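Side-chain contacts in TqaA (Penicillium aethiopicum, PDB 5DLK), which forms the terminal condensation-like domain of a fungal nonribosomal peptide synthetase, a domain that probably releases the finished peptide as a macrocycle: residues T276-I281 with D348-T353; T285-A290 with V388-I393; H308-R313 with T355-A360; F330-V335 with D370-S375. All blocks are in the same frame, centred on the assembly; numbering follows the deposited sequence. Where two conformers were deposited one is given.

Contact 1 (T276-I281 with D348-T353); sequences TLPSGI and DLLHHT
Ile281 enters the angle between Leu350 and His351 and makes two different contacts with one methyl. Its CD1 rests 4.0 Å from Leu350 CB and meets the neighbouring imidazole at 3.6 Å from His351 ND1. The methyl approaches that ring obliquely, and the isoleucine crosses both helix side chains at about a right angle. Reach comes from the torsions: CG1 lies beside the backbone N, anti to the carbonyl carbon (chi1 -62°), and the chain then bends again so that CD1 is directed at the helix. Leu350 also serves a second partner, for its CD1 lies 4.0 Å from Pro278 CG. Ile281 and Pro278 close the two ends of a type II beta turn, in which Ile281 N donates to Pro278 O over 3.1 Å, while Gly280 takes the positive-phi corner (phi 86°). The turn thus presents both its ends to helix 346-358. The loop is also tied down by polar means one helical turn further on, where Gly280 O is hydrogen-bonded to Gln354 NE2. Thr282, which follows directly, belongs to the phosphopantetheine site, so the contact borders that site. No hydrogen bond links the two segments themselves. Their attachment is therefore probably one of dispersion and exclusion of water, most deeply buried at Ile281 and Leu350 and passing into solvent at the exposed, polar imidazole of His351.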
loop_
_atom_site.group_PDB
_atom_site.type_symbol
_atom_site.label_atom_id
_atom_site.label_comp_id
_atom_site.label_asym_id
_atom_site.label_seq_id
_atom_site.Cartn_x
_atom_site.Cartn_y
_atom_site.Cartn_z
ATOM N N THR A 276 -11.425 23.418 2.237
ATOM C CA THR A 276 -12.843 23.374 2.547
ATOM C C THR A 276 -13.562 22.544 1.483
ATOM O O THR A 276 -13.480 22.849 0.294
ATOM C CB THR A 276 -13.443 24.795 2.591
ATOM O OG1 THR A 276 -12.759 25.564 3.594
ATOM C CG2 THR A 276 -14.936 24.737 2.902
ATOM N N LEU A 277 -14.236 21.488 1.909
ATOM C CA LEU A 277 -14.905 20.597 0.967
ATOM C C LEU A 277 -16.333 21.034 0.697
ATOM O O LEU A 277 -17.104 21.222 1.639
ATOM C CB LEU A 277 -14.913 19.176 1.505
ATOM C CG LEU A 277 -13.551 18.524 1.680
ATOM C CD1 LEU A 277 -13.742 17.149 2.247
ATOM C CD2 LEU A 277 -12.829 18.476 0.342
ATOM N N PRO A 278 -16.705 21.177 -0.591
ATOM C CA PRO A 278 -18.122 21.377 -0.912
ATOM C C PRO A 278 -18.951 20.194 -0.429
ATOM O O PRO A 278 -18.426 19.086 -0.334
ATOM C CB PRO A 278 -18.135 21.469 -2.439
ATOM C CG PRO A 278 -16.744 21.841 -2.812
ATOM C CD PRO A 278 -15.853 21.209 -1.790
ATOM N N SER A 279 -20.231 20.415 -0.125
ATOM C CA SER A 279 -21.058 19.330 0.393
ATOM C C SER A 279 -21.085 18.143 -0.580
ATOM O O SER A 279 -21.250 18.316 -1.786
ATOM C CB SER A 279 -22.485 19.818 0.680
ATOM O OG SER A 279 -23.032 20.484 -0.439
ATOM N N GLY A 280 -20.877 16.949 -0.048
ATOM C CA GLY A 280 -20.946 15.740 -0.841
ATOM C C GLY A 280 -19.659 15.368 -1.562
ATOM O O GLY A 280 -19.570 14.293 -2.148
ATOM N N ILE A 281 -18.667 16.250 -1.521
ATOM C CA ILE A 281 -17.393 16.033 -2.219
ATOM C C ILE A 281 -16.272 15.647 -1.256
ATOM O O ILE A 281 -16.046 16.338 -0.265
ATOM C CB ILE A 281 -16.962 17.294 -2.987
ATOM C CG1 ILE A 281 -17.997 17.653 -4.069
ATOM C CG2 ILE A 281 -15.562 17.116 -3.603
ATOM C CD1 ILE A 281 -18.260 16.536 -5.062
ATOM N N ASP A 348 -18.987 21.098 -11.137
ATOM C CA ASP A 348 -19.351 20.106 -12.158
ATOM C C ASP A 348 -18.211 19.110 -12.324
ATOM O O ASP A 348 -18.439 17.905 -12.452
ATOM C CB ASP A 348 -19.662 20.774 -13.501
ATOM C CG ASP A 348 -20.891 21.692 -13.438
ATOM O OD1 ASP A 348 -21.882 21.285 -12.815
ATOM O OD2 ASP A 348 -20.854 22.801 -14.007
ATOM N N LEU A 349 -16.981 19.621 -12.338
ATOM C CA LEU A 349 -15.813 18.747 -12.455
ATOM C C LEU A 349 -15.685 17.871 -11.216
ATOM O O LEU A 349 -15.385 16.675 -11.319
ATOM C CB LEU A 349 -14.531 19.578 -12.680
ATOM C CG LEU A 349 -13.234 18.780 -12.548
ATOM C CD1 LEU A 349 -13.197 17.674 -13.595
ATOM C CD2 LEU A 349 -12.006 19.703 -12.672
ATOM N N LEU A 350 -15.906 18.448 -10.034
ATOM C CA LEU A 350 -15.778 17.661 -8.804
ATOM C C LEU A 350 -16.808 16.511 -8.789
ATOM O O LEU A 350 -16.470 15.382 -8.464
ATOM C CB LEU A 350 -15.958 18.541 -7.573
ATOM C CG LEU A 350 -14.821 19.564 -7.413
ATOM C CD1 LEU A 350 -15.153 20.558 -6.291
ATOM C CD2 LEU A 350 -13.533 18.826 -7.100
ATOM N N HIS A 351 -18.054 16.809 -9.152
ATOM C CA HIS A 351 -19.087 15.765 -9.149
ATOM C C HIS A 351 -18.759 14.653 -10.132
ATOM O O HIS A 351 -18.915 13.469 -9.810
ATOM C CB HIS A 351 -20.477 16.354 -9.453
ATOM C CG HIS A 351 -21.114 16.983 -8.254
ATOM N ND1 HIS A 351 -21.283 16.306 -7.066
ATOM C CD2 HIS A 351 -21.593 18.233 -8.048
ATOM C CE1 HIS A 351 -21.848 17.109 -6.181
ATOM N NE2 HIS A 351 -22.045 18.284 -6.751
ATOM N N HIS A 352 -18.303 15.036 -11.322
ATOM C CA HIS A 352 -17.931 14.060 -12.340
ATOM C C HIS A 352 -16.763 13.202 -11.867
ATOM O O HIS A 352 -16.786 11.976 -12.006
ATOM C CB HIS A 352 -17.588 14.755 -13.664
ATOM C CG HIS A 352 -17.013 13.836 -14.706
ATOM N ND1 HIS A 352 -17.747 12.829 -15.302
ATOM C CD2 HIS A 352 -15.779 13.783 -15.261
ATOM C CE1 HIS A 352 -16.978 12.183 -16.168
ATOM N NE2 HIS A 352 -15.785 12.756 -16.177
ATOM N N THR A 353 -15.736 13.844 -11.319
ATOM C CA THR A 353 -14.546 13.113 -10.883
ATOM C C THR A 353 -14.934 12.098 -9.812
ATOM O O THR A 353 -14.437 10.961 -9.793
ATOM C CB THR A 353 -13.459 14.082 -10.361
ATOM O OG1 THR A 353 -13.077 14.952 -11.435
ATOM C CG2 THR A 353 -12.222 13.328 -9.893
#

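Contact 2 (T285-A290 with V388-I393); sequences TLVKAA and VQHQNI
The imidazole of His390 is met obliquely by a methyl of Val287, CG2 lying 4.4 Å from His390 ND1. That nitrogen is hydrogen-bonded to Thr426 OG1 on the adjacent strand, which helps fix the ring's rotation. Gln389 leaves the backbone pointing away from the helix; its NE2 donates in its own amide plane to Gln391 OE1 at 3.0 Å, nearly straight at 173°, but reaches that oxygen from above the acceptor's carbonyl plane. The apolar centre is Val388, whose CG1, anti to the backbone N (chi1 175°), is 3.8 Å from Val287 CG1 and equally 3.8 Å from Lys288 CG. Beyond this point the lysine runs extended past the valine, and its NZ donates to a water 2.9 Å away that also accepts from His390 N. With His308 ND1 as a further partner, NZ of the buried Lys288 has two polar contacts, which would probably stabilise a positive charge there. Segment 388-393 also carries Asn392 of the phosphopantetheine site. The 285-290 part of the helix runs nearly antiparallel (161°) to 388-390; helix 283-299 lies along strand 386-390 on a face of the six-stranded sheet, with Leu286 and Ala290 against helix 446-465 and Ala289 against helix 346-358.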
loop_
_atom_site.group_PDB
_atom_site.type_symbol
_atom_site.label_atom_id
_atom_site.label_comp_id
_atom_site.label_asym_id
_atom_site.label_seq_id
_atom_site.Cartn_x
_atom_site.Cartn_y
_atom_site.Cartn_z
ATOM N N THR A 285 -11.505 13.262 -4.100
ATOM C CA THR A 285 -12.065 13.849 -5.319
ATOM C C THR A 285 -11.418 15.179 -5.655
ATOM O O THR A 285 -11.067 15.455 -6.804
ATOM C CB THR A 285 -13.593 14.025 -5.177
ATOM O OG1 THR A 285 -14.177 12.725 -5.137
ATOM C CG2 THR A 285 -14.194 14.793 -6.371
ATOM N N LEU A 286 -11.268 16.017 -4.639
ATOM C CA LEU A 286 -10.661 17.325 -4.829
ATOM C C LEU A 286 -9.233 17.187 -5.378
ATOM O O LEU A 286 -8.852 17.859 -6.331
ATOM C CB LEU A 286 -10.675 18.097 -3.502
ATOM C CG LEU A 286 -10.147 19.528 -3.546
ATOM C CD1 LEU A 286 -10.929 20.350 -4.564
ATOM C CD2 LEU A 286 -10.306 20.146 -2.168
ATOM N N VAL A 287 -8.454 16.269 -4.807
ATOM C CA VAL A 287 -7.100 16.067 -5.278
ATOM C C VAL A 287 -7.063 15.511 -6.710
ATOM O O VAL A 287 -6.266 15.945 -7.551
ATOM C CB VAL A 287 -6.340 15.099 -4.353
ATOM C CG1 VAL A 287 -4.990 14.766 -4.959
ATOM C CG2 VAL A 287 -6.211 15.712 -2.948
ATOM N N LYS A 288 -7.917 14.534 -6.981
ATOM C CA LYS A 288 -7.911 13.908 -8.303
ATOM C C LYS A 288 -8.472 14.838 -9.380
ATOM O O LYS A 288 -7.997 14.815 -10.525
ATOM C CB LYS A 288 -8.678 12.576 -8.235
ATOM C CG LYS A 288 -7.828 11.571 -7.432
ATOM C CD LYS A 288 -8.650 10.424 -6.888
ATOM C CE LYS A 288 -7.768 9.569 -5.951
ATOM N NZ LYS A 288 -8.521 8.391 -5.392
ATOM N N ALA A 289 -9.467 15.658 -9.029
ATOM C CA ALA A 289 -9.988 16.640 -9.988
ATOM C C ALA A 289 -8.929 17.666 -10.325
ATOM O O ALA A 289 -8.800 18.074 -11.478
ATOM C CB ALA A 289 -11.224 17.336 -9.445
ATOM N N ALA A 290 -8.162 18.094 -9.318
ATOM C CA ALA A 290 -7.102 19.061 -9.564
ATOM C C ALA A 290 -6.057 18.469 -10.518
ATOM O O ALA A 290 -5.565 19.138 -11.438
ATOM C CB ALA A 290 -6.435 19.491 -8.226
ATOM N N VAL A 388 -2.135 8.714 -8.421
ATOM C CA VAL A 388 -2.560 9.605 -7.352
ATOM C C VAL A 388 -3.142 8.790 -6.206
ATOM O O VAL A 388 -4.067 7.982 -6.393
ATOM C CB VAL A 388 -3.588 10.603 -7.844
ATOM C CG1 VAL A 388 -4.106 11.457 -6.690
ATOM C CG2 VAL A 388 -2.962 11.461 -8.957
ATOM N N GLN A 389 -2.583 8.991 -5.017
ATOM C CA GLN A 389 -3.000 8.230 -3.838
ATOM C C GLN A 389 -3.343 9.188 -2.699
ATOM O O GLN A 389 -2.440 9.773 -2.084
ATOM C CB GLN A 389 -1.900 7.273 -3.389
ATOM C CG GLN A 389 -2.312 6.383 -2.200
ATOM C CD GLN A 389 -1.372 5.206 -2.007
ATOM O OE1 GLN A 389 -0.946 4.558 -2.978
ATOM N NE2 GLN A 389 -1.057 4.903 -0.751
ATOM N N HIS A 390 -4.633 9.337 -2.413
ATOM C CA HIS A 390 -5.047 10.143 -1.268
ATOM C C HIS A 390 -5.075 9.264 -0.020
ATOM O O HIS A 390 -5.695 8.194 -0.013
ATOM C CB HIS A 390 -6.421 10.772 -1.467
ATOM C CG HIS A 390 -6.857 11.552 -0.273
ATOM N ND1 HIS A 390 -6.145 12.639 0.189
ATOM C CD2 HIS A 390 -7.855 11.347 0.615
ATOM C CE1 HIS A 390 -6.724 13.104 1.280
ATOM N NE2 HIS A 390 -7.773 12.346 1.554
ATOM N N GLN A 391 -4.397 9.708 1.030
ATOM C CA GLN A 391 -4.227 8.890 2.226
ATOM C C GLN A 391 -5.343 9.123 3.233
ATOM O O GLN A 391 -5.124 9.767 4.252
ATOM C CB GLN A 391 -2.868 9.194 2.874
ATOM C CG GLN A 391 -1.686 9.064 1.924
ATOM C CD GLN A 391 -1.268 7.629 1.657
ATOM O OE1 GLN A 391 -2.091 6.756 1.376
ATOM N NE2 GLN A 391 0.034 7.384 1.729
ATOM N N ASN A 392 -6.545 8.630 2.935
ATOM C CA ASN A 392 -7.682 8.746 3.847
ATOM C C ASN A 392 -7.674 7.568 4.829
ATOM O O ASN A 392 -8.637 6.799 4.951
ATOM C CB ASN A 392 -9.013 8.827 3.071
ATOM C CG ASN A 392 -9.266 7.609 2.190
ATOM O OD1 ASN A 392 -8.338 7.009 1.644
ATOM N ND2 ASN A 392 -10.541 7.239 2.051
ATOM N N ILE A 393 -6.547 7.451 5.518
ATOM C CA ILE A 393 -6.243 6.360 6.440
ATOM C C ILE A 393 -5.651 6.956 7.718
ATOM O O ILE A 393 -5.419 8.158 7.788
ATOM C CB ILE A 393 -5.217 5.390 5.826
ATOM C CG1 ILE A 393 -4.015 6.220 5.323
ATOM C CG2 ILE A 393 -5.864 4.560 4.725
ATOM C CD1 ILE A 393 -2.884 5.439 4.692
HETATM O O HOH W 1 -6.552 7.379 -3.528
#

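Contact 3 (H308-R313 with T355-A360); sequences HTVNGR and TQYTRA
Tyr357 reaches from its helix to two residues of the strand, touching His308 with CD1 and Val310 with CE1. The histidine places CG between its backbone N and carbonyl carbon, the crowded position (chi1 79°), and this swings the imidazole toward the helix. Tyr357 takes the other course: CG is anti to the backbone N, though some way from ideal at chi1 160°, and the phenol extends along the strand's end. The rings meet with their planes almost perpendicular, at 88°, and their centroids 5.8 Å apart. Tyr357 CD1 lies in the plane of the imidazole, 3.5 Å from His308 CE1, whereas seen from the phenol the approach is oblique. Two conformers were deposited for His308, so this pairing describes one of them. Val310 adds a second touch: its CG1 comes up at the edge of the phenol, 4.0 Å from Tyr357 CE1, as the two side chains slide past each other in opposite directions. Past the strand the chain folds into an Asx turn, Asn311 OD1 accepting from Arg313 N at 2.9 Å. Asn311 and Tyr357 both belong to the phosphopantetheine site, so the contact probably helps to position Tyr357 in that site. Within 355-360, Arg359 NH1 donates to a lone pair of Gln356 OE1 in plane with both groups. Strand 303-310 runs between strands 386-390 and 329-336, while helix 346-358 leans against the sheet on one side, and Arg359 and Ala360 touch helix 227-235.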
loop_
_atom_site.group_PDB
_atom_site.type_symbol
_atom_site.label_atom_id
_atom_site.label_comp_id
_atom_site.label_asym_id
_atom_site.label_seq_id
_atom_site.Cartn_x
_atom_site.Cartn_y
_atom_site.Cartn_z
ATOM N N HIS A 308 -4.903 5.754 -10.169
ATOM C CA HIS A 308 -5.097 6.139 -8.775
ATOM C C HIS A 308 -5.240 4.893 -7.911
ATOM O O HIS A 308 -5.520 3.804 -8.406
ATOM C CB HIS A 308 -6.295 7.096 -8.595
ATOM C CG HIS A 308 -7.640 6.430 -8.610
ATOM N ND1 HIS A 308 -8.642 6.765 -7.723
ATOM C CD2 HIS A 308 -8.162 5.479 -9.423
ATOM C CE1 HIS A 308 -9.718 6.039 -7.977
ATOM N NE2 HIS A 308 -9.449 5.244 -8.999
ATOM N N THR A 309 -4.978 5.062 -6.621
ATOM C CA THR A 309 -5.032 3.976 -5.655
ATOM C C THR A 309 -6.424 3.837 -5.058
ATOM O O THR A 309 -7.019 4.826 -4.615
ATOM C CB THR A 309 -4.023 4.202 -4.515
ATOM O OG1 THR A 309 -2.733 4.426 -5.079
ATOM C CG2 THR A 309 -3.994 2.987 -3.600
ATOM N N VAL A 310 -6.955 2.610 -5.099
ATOM C CA VAL A 310 -8.217 2.273 -4.464
ATOM C C VAL A 310 -7.930 1.262 -3.361
ATOM O O VAL A 310 -6.907 0.568 -3.403
ATOM C CB VAL A 310 -9.244 1.692 -5.484
ATOM C CG1 VAL A 310 -9.576 2.785 -6.561
ATOM C CG2 VAL A 310 -8.697 0.416 -6.133
ATOM N N ASN A 311 -8.808 1.156 -2.368
ATOM C CA ASN A 311 -8.435 0.332 -1.218
ATOM C C ASN A 311 -8.738 -1.160 -1.406
ATOM O O ASN A 311 -8.194 -2.001 -0.679
ATOM C CB ASN A 311 -9.089 0.867 0.072
ATOM C CG ASN A 311 -10.614 0.850 0.027
ATOM O OD1 ASN A 311 -11.236 -0.073 -0.504
ATOM N ND2 ASN A 311 -11.222 1.877 0.605
ATOM N N GLY A 312 -9.560 -1.495 -2.402
ATOM C CA GLY A 312 -9.796 -2.890 -2.755
ATOM C C GLY A 312 -10.610 -3.667 -1.726
ATOM O O GLY A 312 -10.588 -4.904 -1.703
ATOM N N ARG A 313 -11.340 -2.950 -0.884
ATOM C CA ARG A 313 -12.073 -3.598 0.200
ATOM C C ARG A 313 -13.566 -3.392 0.063
ATOM O O ARG A 313 -14.296 -3.286 1.049
ATOM C CB ARG A 313 -11.559 -3.079 1.539
ATOM C CG ARG A 313 -10.049 -3.322 1.622
ATOM C CD ARG A 313 -9.387 -2.967 2.942
ATOM N NE ARG A 313 -9.420 -4.100 3.853
ATOM C CZ ARG A 313 -8.393 -4.882 4.183
ATOM N NH1 ARG A 313 -7.166 -4.688 3.713
ATOM N NH2 ARG A 313 -8.615 -5.869 5.019
ATOM N N THR A 355 -17.913 10.614 -9.321
ATOM C CA THR A 355 -18.613 9.456 -9.861
ATOM C C THR A 355 -17.707 8.610 -10.766
ATOM O O THR A 355 -17.920 7.412 -10.888
ATOM C CB THR A 355 -19.912 9.881 -10.585
ATOM O OG1 THR A 355 -19.623 10.841 -11.579
ATOM C CG2 THR A 355 -20.861 10.532 -9.597
ATOM N N GLN A 356 -16.666 9.189 -11.365
ATOM C CA GLN A 356 -15.737 8.373 -12.152
ATOM C C GLN A 356 -14.951 7.403 -11.275
ATOM O O GLN A 356 -14.387 6.429 -11.775
ATOM C CB GLN A 356 -14.786 9.257 -12.968
ATOM C CG GLN A 356 -15.506 9.957 -14.136
ATOM C CD GLN A 356 -16.069 8.942 -15.141
ATOM O OE1 GLN A 356 -17.249 8.581 -15.086
ATOM N NE2 GLN A 356 -15.227 8.493 -16.067
ATOM N N TYR A 357 -14.927 7.671 -9.968
ATOM C CA TYR A 357 -14.431 6.706 -8.979
ATOM C C TYR A 357 -15.551 5.773 -8.484
ATOM O O TYR A 357 -15.369 4.559 -8.430
ATOM C CB TYR A 357 -13.802 7.463 -7.801
ATOM C CG TYR A 357 -13.681 6.660 -6.526
ATOM C CD1 TYR A 357 -12.881 5.518 -6.471
ATOM C CD2 TYR A 357 -14.331 7.067 -5.371
ATOM C CE1 TYR A 357 -12.745 4.790 -5.294
ATOM C CE2 TYR A 357 -14.209 6.341 -4.197
ATOM C CZ TYR A 357 -13.424 5.209 -4.165
ATOM O OH TYR A 357 -13.303 4.497 -2.988
ATOM N N THR A 358 -16.701 6.338 -8.121
ATOM C CA THR A 358 -17.719 5.523 -7.445
ATOM C C THR A 358 -18.364 4.527 -8.394
ATOM O O THR A 358 -18.804 3.449 -7.952
ATOM C CB THR A 358 -18.806 6.393 -6.764
ATOM O OG1 THR A 358 -19.507 7.177 -7.724
ATOM C CG2 THR A 358 -18.177 7.311 -5.719
ATOM N N ARG A 359 -18.384 4.850 -9.688
ATOM C CA ARG A 359 -18.884 3.893 -10.708
ATOM C C ARG A 359 -18.131 2.551 -10.656
ATOM O O ARG A 359 -18.675 1.479 -10.987
ATOM C CB ARG A 359 -18.730 4.479 -12.117
ATOM C CG ARG A 359 -19.736 5.539 -12.529
ATOM C CD ARG A 359 -19.343 6.134 -13.894
ATOM N NE ARG A 359 -19.459 5.124 -14.957
ATOM C CZ ARG A 359 -18.902 5.206 -16.167
ATOM N NH1 ARG A 359 -18.168 6.260 -16.511
ATOM N NH2 ARG A 359 -19.098 4.210 -17.050
ATOM N N ALA A 360 -16.861 2.616 -10.272
ATOM C CA ALA A 360 -15.997 1.451 -10.384
ATOM C C ALA A 360 -15.874 0.630 -9.090
ATOM O O ALA A 360 -15.142 -0.346 -9.060
ATOM C CB ALA A 360 -14.601 1.883 -10.849
#

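Contact 4 (F330-V335 with D370-S375); sequences FVPLRV and DIFQHS
Val331 and Ile371 mark the closest backbone approach, with their CA atoms 8.6 Å apart, where the edge of a sheet meets a short helix. The fold is that of a condensation domain, related to the chloramphenicol acetyltransferases, and strand 330-335 belongs to the outermost strand of its six-stranded sheet. The axes of the strand and helix segments pass 10.3 Å from each other at 58°, so the helix runs aslant the strand; of segment 370-375, Ile371 and Phe372 make the contact. In the helix His374 N donates to Asp370 O and Ser375 N to Ile371 O, while Val331 and Leu333 pair on the inner side with His308 and Phe306. Pro332 falls between these paired residues, and having no N-H it offers no donor to the outer edge; it presents its ring to the helix instead. Ile371 answers with an extended chain, CD1 being anti to CA (chi2 173°). That methyl touches two residues of the strand, 4.2 Å from Pro332 CD and 4.3 Å from Val331 CG1. No hydrogen bond crosses, and every touching side chain is buried. Ile371 also rests on Trp232 of helix 227-235, and the ring of Phe372 meets that of Trp378. Phe372 sets CG beside its backbone N (chi1 -70°), bringing its ring round toward the strand. It and Pro332 come from opposite directions, and they meet obliquely where Pro332 CG lies 4.0 Å from Phe372 CE1.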
loop_
_atom_site.group_PDB
_atom_site.type_symbol
_atom_site.label_atom_id
_atom_site.label_comp_id
_atom_site.label_asym_id
_atom_site.label_seq_id
_atom_site.Cartn_x
_atom_site.Cartn_y
_atom_site.Cartn_z
ATOM N N PHE A 330 -4.058 -0.364 -8.085
ATOM C CA PHE A 330 -3.768 0.840 -8.862
ATOM C C PHE A 330 -4.508 0.695 -10.185
ATOM O O PHE A 330 -4.177 -0.188 -10.978
ATOM C CB PHE A 330 -2.280 0.989 -9.059
ATOM C CG PHE A 330 -1.507 0.732 -7.792
ATOM C CD1 PHE A 330 -1.549 1.655 -6.753
ATOM C CD2 PHE A 330 -0.800 -0.455 -7.623
ATOM C CE1 PHE A 330 -0.843 1.431 -5.565
ATOM C CE2 PHE A 330 -0.091 -0.693 -6.428
ATOM C CZ PHE A 330 -0.131 0.258 -5.408
ATOM N N VAL A 331 -5.538 1.514 -10.377
ATOM C CA VAL A 331 -6.453 1.320 -11.521
ATOM C C VAL A 331 -6.647 2.639 -12.274
ATOM O O VAL A 331 -6.346 3.723 -11.740
ATOM C CB VAL A 331 -7.825 0.766 -11.064
ATOM C CG1 VAL A 331 -7.671 -0.599 -10.337
ATOM C CG2 VAL A 331 -8.581 1.796 -10.206
ATOM N N PRO A 332 -7.131 2.569 -13.524
ATOM C CA PRO A 332 -7.367 3.796 -14.295
ATOM C C PRO A 332 -8.521 4.629 -13.771
ATOM O O PRO A 332 -9.584 4.123 -13.413
ATOM C CB PRO A 332 -7.714 3.271 -15.705
ATOM C CG PRO A 332 -7.395 1.792 -15.676
ATOM C CD PRO A 332 -7.569 1.375 -14.276
ATOM N N LEU A 333 -8.288 5.936 -13.748
ATOM C CA LEU A 333 -9.318 6.910 -13.474
ATOM C C LEU A 333 -9.432 7.752 -14.725
ATOM O O LEU A 333 -8.438 8.320 -15.181
ATOM C CB LEU A 333 -8.944 7.783 -12.260
ATOM C CG LEU A 333 -9.986 8.857 -11.933
ATOM C CD1 LEU A 333 -11.330 8.201 -11.579
ATOM C CD2 LEU A 333 -9.462 9.723 -10.779
ATOM N N ARG A 334 -10.633 7.813 -15.289
ATOM C CA ARG A 334 -10.876 8.596 -16.491
ATOM C C ARG A 334 -11.700 9.828 -16.168
ATOM O O ARG A 334 -12.744 9.723 -15.508
ATOM C CB ARG A 334 -11.621 7.741 -17.531
ATOM C CG ARG A 334 -11.885 8.487 -18.838
ATOM C CD ARG A 334 -12.652 7.586 -19.804
ATOM N NE ARG A 334 -12.761 8.204 -21.122
ATOM C CZ ARG A 334 -13.357 7.616 -22.152
ATOM N NH1 ARG A 334 -13.882 6.407 -22.000
ATOM N NH2 ARG A 334 -13.417 8.235 -23.329
ATOM N N VAL A 335 -11.252 10.978 -16.644
ATOM C CA VAL A 335 -11.988 12.223 -16.447
ATOM C C VAL A 335 -12.215 12.859 -17.808
ATOM O O VAL A 335 -11.264 13.148 -18.544
ATOM C CB VAL A 335 -11.238 13.186 -15.498
ATOM C CG1 VAL A 335 -11.995 14.512 -15.342
ATOM C CG2 VAL A 335 -11.016 12.507 -14.154
ATOM N N ASP A 370 -5.328 -7.532 -16.269
ATOM C CA ASP A 370 -6.553 -8.184 -16.731
ATOM C C ASP A 370 -7.535 -7.143 -17.260
ATOM O O ASP A 370 -8.225 -7.379 -18.245
ATOM C CB ASP A 370 -7.231 -8.992 -15.625
ATOM C CG ASP A 370 -6.452 -10.251 -15.251
ATOM O OD1 ASP A 370 -5.485 -10.592 -15.963
ATOM O OD2 ASP A 370 -6.828 -10.883 -14.247
ATOM N N ILE A 371 -7.607 -5.993 -16.607
ATOM C CA ILE A 371 -8.400 -4.894 -17.177
ATOM C C ILE A 371 -7.926 -4.583 -18.591
ATOM O O ILE A 371 -8.739 -4.498 -19.532
ATOM C CB ILE A 371 -8.317 -3.606 -16.324
ATOM C CG1 ILE A 371 -8.988 -3.833 -14.966
ATOM C CG2 ILE A 371 -9.005 -2.412 -17.066
ATOM C CD1 ILE A 371 -8.796 -2.646 -13.981
ATOM N N PHE A 372 -6.618 -4.416 -18.757
ATOM C CA PHE A 372 -6.088 -4.034 -20.054
ATOM C C PHE A 372 -6.253 -5.183 -21.073
ATOM O O PHE A 372 -6.663 -4.946 -22.210
ATOM C CB PHE A 372 -4.619 -3.593 -19.951
ATOM C CG PHE A 372 -4.426 -2.260 -19.243
ATOM C CD1 PHE A 372 -5.474 -1.355 -19.148
ATOM C CD2 PHE A 372 -3.204 -1.925 -18.663
ATOM C CE1 PHE A 372 -5.303 -0.144 -18.496
ATOM C CE2 PHE A 372 -3.033 -0.716 -18.012
ATOM C CZ PHE A 372 -4.099 0.178 -17.931
ATOM N N GLN A 373 -5.929 -6.417 -20.675
ATOM C CA GLN A 373 -6.113 -7.545 -21.591
ATOM C C GLN A 373 -7.557 -7.764 -22.046
ATOM O O GLN A 373 -7.814 -7.932 -23.240
ATOM C CB GLN A 373 -5.612 -8.848 -20.959
ATOM C CG GLN A 373 -5.469 -9.971 -21.988
ATOM C CD GLN A 373 -4.888 -11.233 -21.387
ATOM O OE1 GLN A 373 -3.995 -11.174 -20.538
ATOM N NE2 GLN A 373 -5.388 -12.387 -21.827
ATOM N N HIS A 374 -8.490 -7.782 -21.100
ATOM C CA HIS A 374 -9.859 -8.204 -21.387
ATOM C C HIS A 374 -10.805 -7.083 -21.783
ATOM O O HIS A 374 -11.846 -7.361 -22.388
ATOM C CB HIS A 374 -10.454 -8.924 -20.185
ATOM C CG HIS A 374 -9.650 -10.114 -19.755
ATOM N ND1 HIS A 374 -8.924 -10.871 -20.648
ATOM C CD2 HIS A 374 -9.420 -10.647 -18.533
ATOM C CE1 HIS A 374 -8.291 -11.833 -19.995
ATOM N NE2 HIS A 374 -8.577 -11.720 -18.710
ATOM N N SER A 375 -10.477 -5.842 -21.416
ATOM C CA SER A 375 -11.442 -4.741 -21.589
ATOM C C SER A 375 -10.999 -3.629 -22.530
ATOM O O SER A 375 -11.745 -2.674 -22.765
ATOM C CB SER A 375 -11.771 -4.116 -20.233
ATOM O OG SER A 375 -12.367 -5.060 -19.377
#

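Contacts 2, 3 and 4 are buried and all reach the same six-stranded sheet, whereas contact 1 joins a loop to a helix nearer the surface and ends in an exposed histidine. Helix 346-358 serves both contact 1 and contact 3, one at its middle and the other near its end. The chemistry follows position. Contact 4 is buried at the sheet edge and contact 1 partly buried; both lack hydrogen bonds across. Contacts 2 and 3, 11 Å apart between centres, contain residues of the phosphopantetheine site: contact 2 adds a water bridge, contact 3 pairs aromatic rings, and Gln389 OE1 and Thr309 OG1 link the two. Contact 4 joins contact 3 through Arg334 O and Gln356 NE2.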